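Long-range contacts in nickel ABC transporter (Nickel-binding protein) (Bacillus halodurans, PDB 3T66), which probably serves as the solute-binding component of an ABC importer, capturing nickel or peptides outside the membrane for uptake: residues A[51-55]-A[289-293]; A[42-48]-A[138-144]; A[210-214]-A[467-471]; A[240-246]-A[451-457]; A[23-27]-A[151-155]. All blocks are in the same frame, centred on the assembly; numbering follows the deposited sequence.

Contact 1 of 5, residues A[51-55]-A[289-293]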
# COMPACT_ATOMS: atom_id res chain seq x y z
N GLU A 51 9.77 12.11 -1.63
CA GLU A 51 11.19 11.95 -1.98
C GLU A 51 11.85 10.75 -1.27
O GLU A 51 12.43 9.91 -1.97
CB GLU A 51 12.02 13.24 -1.87
N ASN A 52 11.73 10.63 0.05
CA ASN A 52 12.39 9.52 0.76
C ASN A 52 11.51 8.32 1.06
O ASN A 52 11.99 7.27 1.51
CB ASN A 52 12.98 9.98 2.08
CG ASN A 52 13.77 11.24 1.94
OD1 ASN A 52 14.81 11.26 1.26
ND2 ASN A 52 13.28 12.34 2.56
N VAL A 53 10.22 8.48 0.86
CA VAL A 53 9.26 7.47 1.27
C VAL A 53 9.24 7.22 2.79
O VAL A 53 8.89 6.14 3.25
CB VAL A 53 9.48 6.16 0.49
CG1 VAL A 53 8.23 5.37 0.49
CG2 VAL A 53 9.84 6.45 -0.94
N THR A 54 9.60 8.21 3.60
CA THR A 54 9.44 8.02 5.05
C THR A 54 8.33 8.89 5.63
O THR A 54 7.84 9.80 4.98
CB THR A 54 10.75 8.26 5.87
OG1 THR A 54 10.88 9.64 6.19
CG2 THR A 54 11.96 7.84 5.10
N ILE A 55 7.96 8.58 6.87
CA ILE A 55 7.04 9.34 7.71
C ILE A 55 7.57 10.75 8.03
O ILE A 55 8.59 10.89 8.73
CB ILE A 55 6.79 8.54 8.97
CG1 ILE A 55 6.13 7.19 8.56
CG2 ILE A 55 5.89 9.30 9.90
CD1 ILE A 55 6.77 5.85 9.12
N PRO A 289 11.95 -0.69 -3.72
CA PRO A 289 13.30 -0.25 -3.54
C PRO A 289 13.42 1.13 -2.87
O PRO A 289 14.32 1.33 -2.08
CB PRO A 289 13.84 -0.25 -4.97
CG PRO A 289 12.89 -1.20 -5.74
CD PRO A 289 11.60 -0.87 -5.14
N THR A 290 12.51 2.06 -3.15
CA THR A 290 12.67 3.45 -2.72
C THR A 290 12.50 3.68 -1.20
O THR A 290 12.80 4.76 -0.67
CB THR A 290 11.72 4.35 -3.49
OG1 THR A 290 10.78 3.53 -4.20
CG2 THR A 290 12.49 5.09 -4.52
N LEU A 291 12.05 2.64 -0.51
CA LEU A 291 11.82 2.67 0.93
C LEU A 291 13.16 2.79 1.60
O LEU A 291 14.15 2.30 1.07
CB LEU A 291 11.10 1.43 1.39
CG LEU A 291 9.58 1.48 1.27
CD1 LEU A 291 9.02 0.09 1.23
CD2 LEU A 291 8.92 2.22 2.43
N PRO A 292 13.20 3.46 2.76
CA PRO A 292 14.47 3.67 3.44
C PRO A 292 15.04 2.35 4.02
O PRO A 292 16.24 2.26 4.26
CB PRO A 292 14.10 4.67 4.54
CG PRO A 292 12.69 4.38 4.83
CD PRO A 292 12.09 4.08 3.51
N PHE A 293 14.21 1.33 4.20
CA PHE A 293 14.64 0.06 4.79
C PHE A 293 14.64 -1.12 3.85
O PHE A 293 14.45 -2.25 4.28
CB PHE A 293 13.80 -0.30 6.01
CG PHE A 293 12.30 -0.16 5.80
CD1 PHE A 293 11.58 -1.13 5.14
CD2 PHE A 293 11.60 0.94 6.31
CE1 PHE A 293 10.19 -1.00 4.99
CE2 PHE A 293 10.23 1.06 6.17
CZ PHE A 293 9.53 0.08 5.51

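Contact 2 of 5, residues A[42-48]-A[138-144]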
# COMPACT_ATOMS: atom_id res chain seq x y z
N THR A 42 -8.68 18.03 2.80
CA THR A 42 -8.41 17.54 4.12
C THR A 42 -7.01 16.95 4.14
O THR A 42 -6.55 16.45 3.10
CB THR A 42 -9.54 16.52 4.46
OG1 THR A 42 -10.43 17.09 5.42
CG2 THR A 42 -9.03 15.19 5.01
N GLU A 43 -6.34 17.02 5.29
CA GLU A 43 -4.94 16.58 5.47
C GLU A 43 -4.67 15.95 6.83
O GLU A 43 -5.49 16.02 7.73
CB GLU A 43 -4.03 17.78 5.32
CG GLU A 43 -4.24 18.52 4.04
CD GLU A 43 -3.57 19.87 4.01
OE1 GLU A 43 -3.58 20.57 5.05
OE2 GLU A 43 -3.03 20.25 2.95
N THR A 44 -3.49 15.40 7.03
CA THR A 44 -3.28 14.58 8.22
C THR A 44 -2.17 15.21 9.02
O THR A 44 -1.51 16.10 8.50
CB THR A 44 -2.86 13.16 7.80
OG1 THR A 44 -1.83 13.29 6.82
CG2 THR A 44 -4.08 12.35 7.20
N LEU A 45 -1.94 14.76 10.24
CA LEU A 45 -0.83 15.30 11.03
C LEU A 45 0.53 14.97 10.43
O LEU A 45 1.55 15.67 10.59
CB LEU A 45 -0.88 14.80 12.46
CG LEU A 45 -2.15 15.06 13.31
CD1 LEU A 45 -2.09 14.45 14.71
CD2 LEU A 45 -2.41 16.51 13.44
N VAL A 46 0.55 13.90 9.67
CA VAL A 46 1.81 13.33 9.29
C VAL A 46 1.56 12.69 7.97
O VAL A 46 0.44 12.34 7.72
CB VAL A 46 2.20 12.41 10.42
CG1 VAL A 46 2.58 11.11 9.94
CG2 VAL A 46 3.32 13.04 11.17
N ARG A 47 2.57 12.60 7.11
CA ARG A 47 2.41 12.12 5.72
C ARG A 47 3.58 11.24 5.36
O ARG A 47 4.55 11.21 6.05
CB ARG A 47 2.34 13.27 4.69
CG ARG A 47 3.43 14.39 4.84
CD ARG A 47 3.38 15.44 3.74
NE ARG A 47 3.56 14.82 2.43
CZ ARG A 47 2.69 14.83 1.41
NH1 ARG A 47 1.52 15.47 1.47
NH2 ARG A 47 3.00 14.21 0.27
N VAL A 48 3.45 10.54 4.25
CA VAL A 48 4.54 9.82 3.59
C VAL A 48 5.20 10.72 2.50
O VAL A 48 4.62 11.00 1.45
CB VAL A 48 3.96 8.57 2.93
CG1 VAL A 48 5.00 7.81 2.15
CG2 VAL A 48 3.30 7.68 3.95
N VAL A 138 -0.96 8.87 9.65
CA VAL A 138 -0.93 9.08 8.22
C VAL A 138 -2.29 8.73 7.57
O VAL A 138 -2.63 9.26 6.53
CB VAL A 138 0.15 8.20 7.59
CG1 VAL A 138 0.21 8.34 6.05
CG2 VAL A 138 1.50 8.44 8.21
N ASN A 139 -3.05 7.84 8.20
CA ASN A 139 -4.27 7.32 7.64
C ASN A 139 -5.17 8.46 7.32
O ASN A 139 -5.52 9.24 8.20
CB ASN A 139 -4.99 6.48 8.67
CG ASN A 139 -5.77 5.33 8.06
OD1 ASN A 139 -6.57 5.51 7.15
ND2 ASN A 139 -5.54 4.13 8.59
N PRO A 140 -5.56 8.56 6.05
CA PRO A 140 -6.44 9.58 5.62
C PRO A 140 -7.67 9.69 6.48
O PRO A 140 -8.28 10.75 6.52
CB PRO A 140 -6.78 9.12 4.24
CG PRO A 140 -5.46 8.69 3.76
CD PRO A 140 -4.94 7.88 4.91
N ASN A 141 -7.99 8.62 7.19
CA ASN A 141 -9.10 8.58 8.16
C ASN A 141 -9.03 9.54 9.25
O ASN A 141 -10.03 9.77 9.91
CB ASN A 141 -8.97 7.31 8.95
CG ASN A 141 -9.49 6.21 8.22
OD1 ASN A 141 -10.14 6.43 7.17
ND2 ASN A 141 -9.22 4.99 8.68
N VAL A 142 -7.82 9.96 9.57
CA VAL A 142 -7.63 10.69 10.75
C VAL A 142 -7.27 12.05 10.28
O VAL A 142 -6.58 12.80 10.95
CB VAL A 142 -6.51 10.11 11.54
CG1 VAL A 142 -6.52 10.72 12.90
CG2 VAL A 142 -6.70 8.68 11.70
N SER A 143 -7.76 12.40 9.12
CA SER A 143 -7.48 13.71 8.64
C SER A 143 -8.18 14.66 9.54
O SER A 143 -9.23 14.33 10.06
CB SER A 143 -7.97 13.88 7.23
OG SER A 143 -9.22 13.31 7.11
N ILE A 144 -7.57 15.83 9.75
CA ILE A 144 -8.05 16.84 10.67
C ILE A 144 -9.10 17.76 10.03
O ILE A 144 -8.82 18.41 9.00
CB ILE A 144 -6.88 17.70 11.09
CG1 ILE A 144 -5.77 16.84 11.68
CG2 ILE A 144 -7.32 18.84 12.01
CD1 ILE A 144 -6.12 16.12 12.91

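Contact 3 of 5, residues A[210-214]-A[467-471]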
# COMPACT_ATOMS: atom_id res chain seq x y z
N GLN A 210 -13.67 14.98 -22.23
CA GLN A 210 -14.64 15.23 -21.14
C GLN A 210 -14.00 15.20 -19.72
O GLN A 210 -14.67 15.47 -18.71
CB GLN A 210 -15.71 14.13 -21.16
CG GLN A 210 -17.14 14.46 -21.63
CD GLN A 210 -18.18 13.32 -21.28
OE1 GLN A 210 -17.90 12.36 -20.54
NE2 GLN A 210 -19.40 13.46 -21.81
N ALA A 211 -12.72 14.78 -19.65
CA ALA A 211 -11.92 14.68 -18.41
C ALA A 211 -10.48 15.07 -18.74
O ALA A 211 -10.06 14.97 -19.90
CB ALA A 211 -11.97 13.28 -17.91
N ASP A 212 -9.73 15.53 -17.74
CA ASP A 212 -8.33 15.90 -17.97
C ASP A 212 -7.41 14.84 -17.45
O ASP A 212 -6.36 14.59 -18.02
CB ASP A 212 -7.96 17.19 -17.29
CG ASP A 212 -9.05 18.20 -17.31
OD1 ASP A 212 -9.48 18.57 -18.42
OD2 ASP A 212 -9.46 18.62 -16.20
N ILE A 213 -7.81 14.25 -16.32
CA ILE A 213 -7.03 13.21 -15.65
C ILE A 213 -7.95 12.04 -15.32
O ILE A 213 -9.04 12.22 -14.79
CB ILE A 213 -6.37 13.78 -14.35
CG1 ILE A 213 -5.61 15.09 -14.63
CG2 ILE A 213 -5.44 12.74 -13.66
CD1 ILE A 213 -5.31 15.88 -13.37
N VAL A 214 -7.52 10.83 -15.63
CA VAL A 214 -8.33 9.66 -15.31
C VAL A 214 -7.46 8.71 -14.48
O VAL A 214 -6.31 8.49 -14.80
CB VAL A 214 -8.91 8.96 -16.59
N LYS A 467 -2.63 20.05 -21.17
CA LYS A 467 -3.37 20.90 -20.27
C LYS A 467 -2.76 20.87 -18.87
O LYS A 467 -2.67 21.91 -18.23
CB LYS A 467 -4.85 20.50 -20.22
CG LYS A 467 -5.69 21.45 -19.36
CD LYS A 467 -7.14 21.00 -19.23
CE LYS A 467 -8.00 22.09 -18.62
NZ LYS A 467 -9.31 21.55 -18.17
N VAL A 468 -2.33 19.69 -18.44
CA VAL A 468 -2.13 19.39 -17.03
C VAL A 468 -0.66 19.38 -16.70
O VAL A 468 0.10 18.69 -17.36
CB VAL A 468 -2.76 18.02 -16.67
CG1 VAL A 468 -2.29 17.54 -15.33
CG2 VAL A 468 -4.24 18.10 -16.67
N LYS A 469 -0.27 20.13 -15.68
CA LYS A 469 1.17 20.28 -15.34
C LYS A 469 1.38 19.81 -13.95
O LYS A 469 0.55 20.10 -13.10
CB LYS A 469 1.62 21.76 -15.44
N ASN A 470 2.46 19.07 -13.69
CA ASN A 470 2.82 18.68 -12.32
C ASN A 470 1.92 17.65 -11.72
O ASN A 470 1.80 17.57 -10.50
CB ASN A 470 2.75 19.87 -11.39
CG ASN A 470 3.61 20.99 -11.83
OD1 ASN A 470 4.57 20.78 -12.56
ND2 ASN A 470 3.31 22.18 -11.37
N TRP A 471 1.26 16.86 -12.52
CA TRP A 471 0.63 15.74 -11.86
C TRP A 471 1.74 14.83 -11.32
O TRP A 471 2.57 14.40 -12.11
CB TRP A 471 -0.22 14.94 -12.83
CG TRP A 471 -0.63 13.71 -12.19
CD1 TRP A 471 -0.01 12.50 -12.27
CD2 TRP A 471 -1.74 13.55 -11.28
NE1 TRP A 471 -0.69 11.58 -11.49
CE2 TRP A 471 -1.76 12.20 -10.88
CE3 TRP A 471 -2.72 14.40 -10.78
CZ2 TRP A 471 -2.71 11.71 -10.01
CZ3 TRP A 471 -3.68 13.89 -9.93
CH2 TRP A 471 -3.66 12.57 -9.56

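Contact 4 of 5, residues A[240-246]-A[451-457]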
# COMPACT_ATOMS: atom_id res chain seq x y z
N ARG A 240 1.83 -2.61 -2.30
CA ARG A 240 1.46 -4.03 -2.33
C ARG A 240 2.44 -4.85 -3.16
O ARG A 240 3.08 -4.33 -4.07
CB ARG A 240 0.03 -4.22 -2.79
CG ARG A 240 -0.19 -4.83 -4.15
CD ARG A 240 -1.53 -5.58 -4.16
NE ARG A 240 -2.57 -4.97 -3.30
CZ ARG A 240 -2.99 -5.48 -2.15
NH1 ARG A 240 -2.48 -6.61 -1.67
NH2 ARG A 240 -3.93 -4.86 -1.46
N THR A 241 2.59 -6.12 -2.81
CA THR A 241 3.56 -6.95 -3.49
C THR A 241 2.87 -8.27 -3.72
O THR A 241 2.15 -8.75 -2.82
CB THR A 241 4.86 -7.14 -2.65
OG1 THR A 241 5.61 -5.92 -2.65
CG2 THR A 241 5.79 -8.23 -3.23
N HIS A 242 3.06 -8.84 -4.91
CA HIS A 242 2.59 -10.20 -5.10
C HIS A 242 3.66 -11.19 -4.77
O HIS A 242 4.82 -10.94 -5.05
CB HIS A 242 2.11 -10.45 -6.52
CG HIS A 242 0.90 -9.67 -6.86
ND1 HIS A 242 -0.05 -9.34 -5.93
CD2 HIS A 242 0.50 -9.12 -8.03
CE1 HIS A 242 -1.01 -8.64 -6.51
NE2 HIS A 242 -0.70 -8.49 -7.79
N ASN A 243 3.27 -12.32 -4.20
CA ASN A 243 4.24 -13.36 -3.95
C ASN A 243 3.65 -14.74 -4.00
O ASN A 243 2.42 -14.93 -3.92
CB ASN A 243 4.85 -13.16 -2.56
CG ASN A 243 3.81 -13.19 -1.47
OD1 ASN A 243 3.06 -14.15 -1.32
ND2 ASN A 243 3.75 -12.11 -0.69
N LEU A 244 4.53 -15.72 -4.09
CA LEU A 244 4.20 -17.09 -3.68
C LEU A 244 4.48 -17.22 -2.19
O LEU A 244 5.63 -17.37 -1.79
CB LEU A 244 5.04 -18.13 -4.44
CG LEU A 244 4.95 -18.16 -5.96
CD1 LEU A 244 5.80 -19.27 -6.52
CD2 LEU A 244 3.52 -18.34 -6.31
N THR A 245 3.44 -17.18 -1.37
CA THR A 245 3.59 -17.51 0.04
C THR A 245 3.71 -19.04 0.22
O THR A 245 2.83 -19.79 -0.23
CB THR A 245 2.40 -16.99 0.86
OG1 THR A 245 2.38 -15.56 0.82
CG2 THR A 245 2.47 -17.48 2.31
N MET A 246 4.78 -19.47 0.90
CA MET A 246 5.10 -20.90 1.13
C MET A 246 4.56 -21.47 2.43
O MET A 246 4.23 -20.73 3.34
CB MET A 246 6.62 -21.06 1.14
CG MET A 246 7.23 -20.46 -0.10
SD MET A 246 9.00 -20.54 -0.06
CE MET A 246 9.41 -20.06 -1.74
N HIS A 451 9.82 -16.27 1.54
CA HIS A 451 8.81 -16.52 0.50
C HIS A 451 9.35 -16.08 -0.83
O HIS A 451 10.51 -15.70 -0.93
CB HIS A 451 7.53 -15.80 0.81
CG HIS A 451 6.92 -16.18 2.12
ND1 HIS A 451 6.33 -17.41 2.34
CD2 HIS A 451 6.75 -15.47 3.27
CE1 HIS A 451 5.82 -17.44 3.56
NE2 HIS A 451 6.06 -16.28 4.14
N SER A 452 8.54 -16.12 -1.87
CA SER A 452 9.07 -15.67 -3.14
C SER A 452 8.32 -14.44 -3.51
O SER A 452 7.11 -14.49 -3.64
CB SER A 452 8.89 -16.72 -4.24
OG SER A 452 9.64 -16.37 -5.41
N PHE A 453 9.03 -13.34 -3.69
CA PHE A 453 8.35 -12.10 -4.03
C PHE A 453 8.44 -11.85 -5.50
O PHE A 453 9.54 -11.73 -6.05
CB PHE A 453 8.87 -10.94 -3.19
CG PHE A 453 8.60 -11.13 -1.75
CD1 PHE A 453 7.33 -10.88 -1.23
CD2 PHE A 453 9.56 -11.67 -0.93
CE1 PHE A 453 7.02 -11.09 0.12
CE2 PHE A 453 9.30 -11.92 0.42
CZ PHE A 453 8.01 -11.63 0.95
N LEU A 454 7.27 -11.80 -6.13
CA LEU A 454 7.10 -11.73 -7.57
C LEU A 454 7.07 -10.32 -8.10
O LEU A 454 8.05 -9.82 -8.65
CB LEU A 454 5.82 -12.43 -7.94
CG LEU A 454 5.81 -13.87 -7.46
CD1 LEU A 454 4.39 -14.44 -7.59
CD2 LEU A 454 6.81 -14.66 -8.27
N ILE A 455 5.93 -9.66 -7.96
CA ILE A 455 5.83 -8.31 -8.48
C ILE A 455 5.23 -7.23 -7.55
O ILE A 455 4.66 -7.51 -6.46
CB ILE A 455 5.11 -8.27 -9.83
CG1 ILE A 455 3.64 -8.61 -9.67
CG2 ILE A 455 5.79 -9.20 -10.87
CD1 ILE A 455 2.79 -8.22 -10.90
N HIS A 456 5.37 -6.01 -8.01
CA HIS A 456 4.79 -4.85 -7.40
C HIS A 456 3.82 -4.30 -8.44
O HIS A 456 4.24 -3.73 -9.44
CB HIS A 456 5.87 -3.77 -7.13
CG HIS A 456 6.93 -4.18 -6.15
ND1 HIS A 456 6.64 -4.78 -4.94
CD2 HIS A 456 8.27 -4.03 -6.19
CE1 HIS A 456 7.77 -4.99 -4.28
NE2 HIS A 456 8.77 -4.54 -5.01
N PRO A 457 2.51 -4.47 -8.23
CA PRO A 457 1.59 -3.92 -9.23
C PRO A 457 1.50 -2.36 -9.19
O PRO A 457 1.46 -1.73 -8.08
CB PRO A 457 0.25 -4.60 -8.89
CG PRO A 457 0.34 -4.93 -7.44
CD PRO A 457 1.81 -5.12 -7.11

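Contact 5 of 5, residues A[23-27]-A[151-155]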
# COMPACT_ATOMS: atom_id res chain seq x y z
N THR A 23 -18.71 7.33 -3.74
CA THR A 23 -18.98 7.45 -2.33
C THR A 23 -20.22 8.31 -2.17
O THR A 23 -20.57 9.06 -3.08
CB THR A 23 -17.80 8.10 -1.61
OG1 THR A 23 -18.24 8.62 -0.37
CG2 THR A 23 -17.24 9.27 -2.42
N ASN A 24 -20.92 8.20 -1.04
CA ASN A 24 -22.10 9.03 -0.78
C ASN A 24 -21.87 9.86 0.45
O ASN A 24 -22.78 10.53 0.98
CB ASN A 24 -23.36 8.19 -0.52
CG ASN A 24 -23.75 7.29 -1.67
OD1 ASN A 24 -23.22 7.37 -2.78
ND2 ASN A 24 -24.70 6.42 -1.40
N SER A 25 -20.64 9.76 0.95
CA SER A 25 -20.26 10.46 2.15
C SER A 25 -18.96 11.17 1.92
O SER A 25 -18.18 10.76 1.07
CB SER A 25 -20.14 9.51 3.31
OG SER A 25 -19.82 10.27 4.45
N LEU A 26 -18.75 12.27 2.63
CA LEU A 26 -17.44 12.89 2.65
C LEU A 26 -17.05 13.08 4.10
O LEU A 26 -16.28 13.97 4.45
CB LEU A 26 -17.40 14.22 1.89
CG LEU A 26 -17.61 14.15 0.37
CD1 LEU A 26 -17.83 15.52 -0.23
CD2 LEU A 26 -16.46 13.53 -0.29
N ASP A 27 -17.59 12.25 4.97
CA ASP A 27 -17.09 12.29 6.30
C ASP A 27 -15.71 11.60 6.37
O ASP A 27 -15.64 10.36 6.37
CB ASP A 27 -18.07 11.61 7.22
CG ASP A 27 -17.67 11.73 8.64
OD1 ASP A 27 -18.54 11.51 9.50
OD2 ASP A 27 -16.49 12.06 8.92
N ASP A 151 -22.16 19.59 9.16
CA ASP A 151 -22.53 18.72 8.05
C ASP A 151 -21.38 17.94 7.46
O ASP A 151 -20.89 18.24 6.41
CB ASP A 151 -23.14 19.57 6.95
CG ASP A 151 -23.87 18.76 5.93
OD1 ASP A 151 -24.03 17.55 6.10
OD2 ASP A 151 -24.28 19.36 4.93
N PHE A 152 -20.99 16.90 8.14
CA PHE A 152 -19.87 16.07 7.78
C PHE A 152 -20.07 15.21 6.54
O PHE A 152 -19.12 15.01 5.77
CB PHE A 152 -19.53 15.17 8.95
CG PHE A 152 -19.17 15.92 10.21
CD1 PHE A 152 -18.11 16.80 10.24
CD2 PHE A 152 -19.88 15.71 11.38
CE1 PHE A 152 -17.77 17.47 11.40
CE2 PHE A 152 -19.53 16.38 12.56
CZ PHE A 152 -18.48 17.26 12.56
N THR A 153 -21.26 14.68 6.33
CA THR A 153 -21.50 13.91 5.14
C THR A 153 -21.27 14.73 3.88
O THR A 153 -20.73 14.22 2.90
CB THR A 153 -22.94 13.36 5.07
OG1 THR A 153 -23.19 12.55 6.22
CG2 THR A 153 -23.15 12.51 3.81
N ASN A 154 -21.66 16.00 3.92
CA ASN A 154 -21.72 16.76 2.67
C ASN A 154 -20.84 17.99 2.65
O ASN A 154 -20.78 18.68 1.62
CB ASN A 154 -23.16 17.19 2.39
CG ASN A 154 -24.18 16.15 2.79
OD1 ASN A 154 -24.29 15.10 2.15
ND2 ASN A 154 -24.95 16.44 3.86
N HIS A 155 -20.17 18.28 3.76
CA HIS A 155 -19.46 19.54 3.88
C HIS A 155 -18.39 19.52 4.97
O HIS A 155 -18.55 20.15 6.01
CB HIS A 155 -20.44 20.68 4.13
CG HIS A 155 -20.03 21.97 3.52
ND1 HIS A 155 -18.81 22.56 3.78
CD2 HIS A 155 -20.67 22.80 2.65
CE1 HIS A 155 -18.71 23.70 3.11
NE2 HIS A 155 -19.83 23.86 2.41

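Contact 1 of 5, residues A[51-55]-A[289-293]
Val53 pushes its two methyl branches against Thr290 and Leu291, and this wedge carries the contact. CG2 sits 3.4 Å from the backbone oxygen of Thr290 (Val53 CG2 to Thr290 O) and also touches Thr290 CB, the two side chains crossing at about a right angle. CG1 turns to the other partner: with this branch anti to the backbone N (chi1 -157°), Val53 CG1 lies 3.8 Å from Leu291 CD2. A beta-branched residue suits the place, because one short side chain offers two methyls in different directions. The next residue adds a smaller touch, Thr54 CG2 meeting Pro292 CG at 3.5 Å, methyl against pyrrolidine ring. The proline also rests near the chain itself, Pro292 CD being 3.8 Å from Val53 O. The polar backbone atoms that approach are both acceptors, Asn52 O and Thr290 O at 3.4 Å, so they cannot bond to each other and the join is one of van der Waals packing.

The turn just before Val53 probably sets its position. Asp49 accepts from the backbone N of Glu51 in an Asx turn and from that of Asn52 as well, and the backbone turns at Val53, where phi is positive (62°). Arg475 touches Val53 from another loop, and Ser389 meets Leu291. Residues 51-54 end the loop between the antiparallel strands 46-48 and 55-57, and Ile55 opens the second strand, while residues 289-293 belong to the loop between strand 280-282 and helix 304-314, with Phe293 packed on helix 431-447.

Contact 2 of 5, residues A[42-48]-A[138-144]
Thr44 reaches across to the backbone of residues 138-143 with its methyl while its hydroxyl stays at home. From CB, which passes 4.1 Å from Val138 O, the side chain forks. OG1 stands between the backbone N and the carbonyl carbon (chi1 48°) and donates to Val46 O at 2.6 Å, approaching from above the carbonyl plane. CG2, placed anti to the carbonyl carbon, enters the bend of the opposite loop, 3.5 Å from Val138 O and near Asn139 O, Pro140 CA and Ser143 CA. Threonine suits this place because one branch is polar and the other is not. Replacing Thr44 by an alanine removes both branches, which would probably leave Val46 O without its hydroxyl donor and open a gap inside the bend.

That bend is a short 3-10 stretch at Pro140-Asn141, made of two overlapping turns: Val142 N donates to Asn139 O, and Ser143 N to Pro140 O. Beyond it the chain comes up to residues 42-48, where Ile144 N donates to Glu43 O at 2.9 Å in a fairly straight bond (158°). The Glu43 side chain leaves in another direction, its carboxylate held by Thr159, Tyr181 and Trp182.

At the other end Val138 packs on strand 46-48, lying across the face that carries Val46 and Val48. Val138 CG2 meets Val46 CG1, and Val138 CG1 meets Val48 CG2 at 3.8 Å. Arg47, between them, points away from Val138, and its guanidinium makes cation-pi contacts with Trp58 and Tyr479. Leu45 CD2 touches Ile144 CD1 at 3.8 Å, and both of these side chains rest on Val92 of helix 89-100.

Contact 3 of 5, residues A[210-214]-A[467-471]
The chi1 of Lys467 (-175°) turns CG away from the backbone N, and the extended chain beyond it brings NZ to the carboxylate of Asp212, whose CG lies beside its own backbone N. The contact closes the loop after strand 451-464 over the start of strand 213-215, its antiparallel neighbour; strand 14-19 runs parallel to the latter on the other side. Lys467 NZ donates to Asp212 OD1 at 3.0 Å, a salt bridge in which the ammonium stands above the carboxylate plane. The same NZ is bonded to His14 O, tying three parts of the chain together; a long chain ending in a charge suits a place where a buried carboxylate and a backbone carbonyl must both be reached.

Next to the charged pair the surface becomes apolar. Val468 CG2 lies 3.9 Å from Asp212 CB and the same distance from Ile213 CG1. Ile213, facing the loop from the strand, meets Trp471 with two branches. Ile213 CD1 approaches Trp471 CE3 at 4.0 Å. The indole is tethered at NE1 by Thr473 OG1, and over one face of its six-membered ring stands Ile213 CG2, in a CH-pi contact 4.3 Å from the centroid.

Contact 4 of 5, residues A[240-246]-A[451-457]
A classic beta bulge interrupts this antiparallel strand pair, 240-246 against 451-457: Leu454 and Ile455 both face the single residue His242. His242 O accepts from Leu454 N at 2.8 Å and, weakly, from Ile455 N, while His242 N donates to Ile455 O at 2.6 Å. The extra residue shifts the register, and past it Leu244 pairs with Ser452, Ser452 N giving a straight bond (173°) to Leu244 O at 3.2 Å. Strand 240-246 has strand 381-387 on its other side, so it is an inner strand.

The two faces differ in character. On the face of His242, Leu244, Ser452 and Ile455, the imidazole of His242 lies alongside Ile455, with His242 CD2 3.6 Å from Ile455 CG1, and Pro457 CD stands over one face of the ring. Pro457 also receives the aliphatic part of Arg240, whose guanidinium goes on to Ser385. Helix 256-265 packs against Leu244 and Met246, and its Asp263 accepts from Ser452 OG.

The face of Asn243, Thr245, His451 and Phe453 is more polar. Asn243 CG stands between the backbone N and the carbonyl carbon (chi1 59°), which puts the amide beside the Phe453 ring, Asn243 ND2 coming within 3.5 Å of Phe453 CE1. Thr245 OG1 donates to Asn243 OD1 at 2.7 Å, which probably steadies the amide; its plane stands nearly perpendicular (88°) to the ring. Helix 395-402 covers Phe453 with two tyrosines. His451 suits its place because a ring nitrogen can accept from a backbone N-H: Met246 N donates to His451 ND1 at 3.0 Å, tilted from the ring plane.

Contact 5 of 5, residues A[23-27]-A[151-155]
The carboxylate of Asp27 and the ring of Phe152 lie at a shallow 28° to each other, but the aromatic side chain touches through its base: Phe152 CB is 3.8 Å from Asp27 OD1. Both flat groups share a partner in Arg98, which makes a salt bridge to that OD1 and a cation-pi contact with the ring. The other oxygen, Asp27 OD2, accepts from the backbone N of His29.

The loops themselves are tied by one backbone bond, Leu26 N to Thr153 O at 2.8 Å, somewhat bent (135°). Beside it Thr153 CG2, lying anti to its own backbone N, reaches back to Asn24 O at 3.5 Å. Ser25 shapes residues 23-27 as an ST turn: Asp27 N donates to Ser25 OG at 3.0 Å, almost straight. With an alanine at Ser25, Asp27 N would probably lose its acceptor and the Asp27 carboxylate be less firmly aimed at Arg98. Asp151 and Asn154 brace residues 151-155, Asn154 ND2 meeting the syn lone pair of Asp151 OD2 at 3.2 Å.

Leu26 turns inward, onto Leu164, Phe167 and Ile35. Such loops probably owe their shape to these local side-chain bonds, and they are joined by one backbone hydrogen bond and a shared arginine.

In the fold
Contacts 2, 3 and 4 are buried, whereas contacts 1 and 5 join loops that are only partly covered. Contacts 3 and 4 draw on the same long strand, 451-464, or the loop just after it, with their centres about 32 Å apart; contact 4 is a true strand pairing rich in backbone bonds, while contact 3 relies on side chains and a salt bridge. Contacts 2 and 5 both use the long connection between strands 121-126 and 162-168, each with one backbone hydrogen bond across it. Contact 1 is the apolar case, and it adjoins contact 2, where Ile55 CG2 packs 3.8 Å from Val46 CG1 across the 46-48/55-57 hairpin. Contacts 2 and 4 lie on opposite sides of the chain's centre.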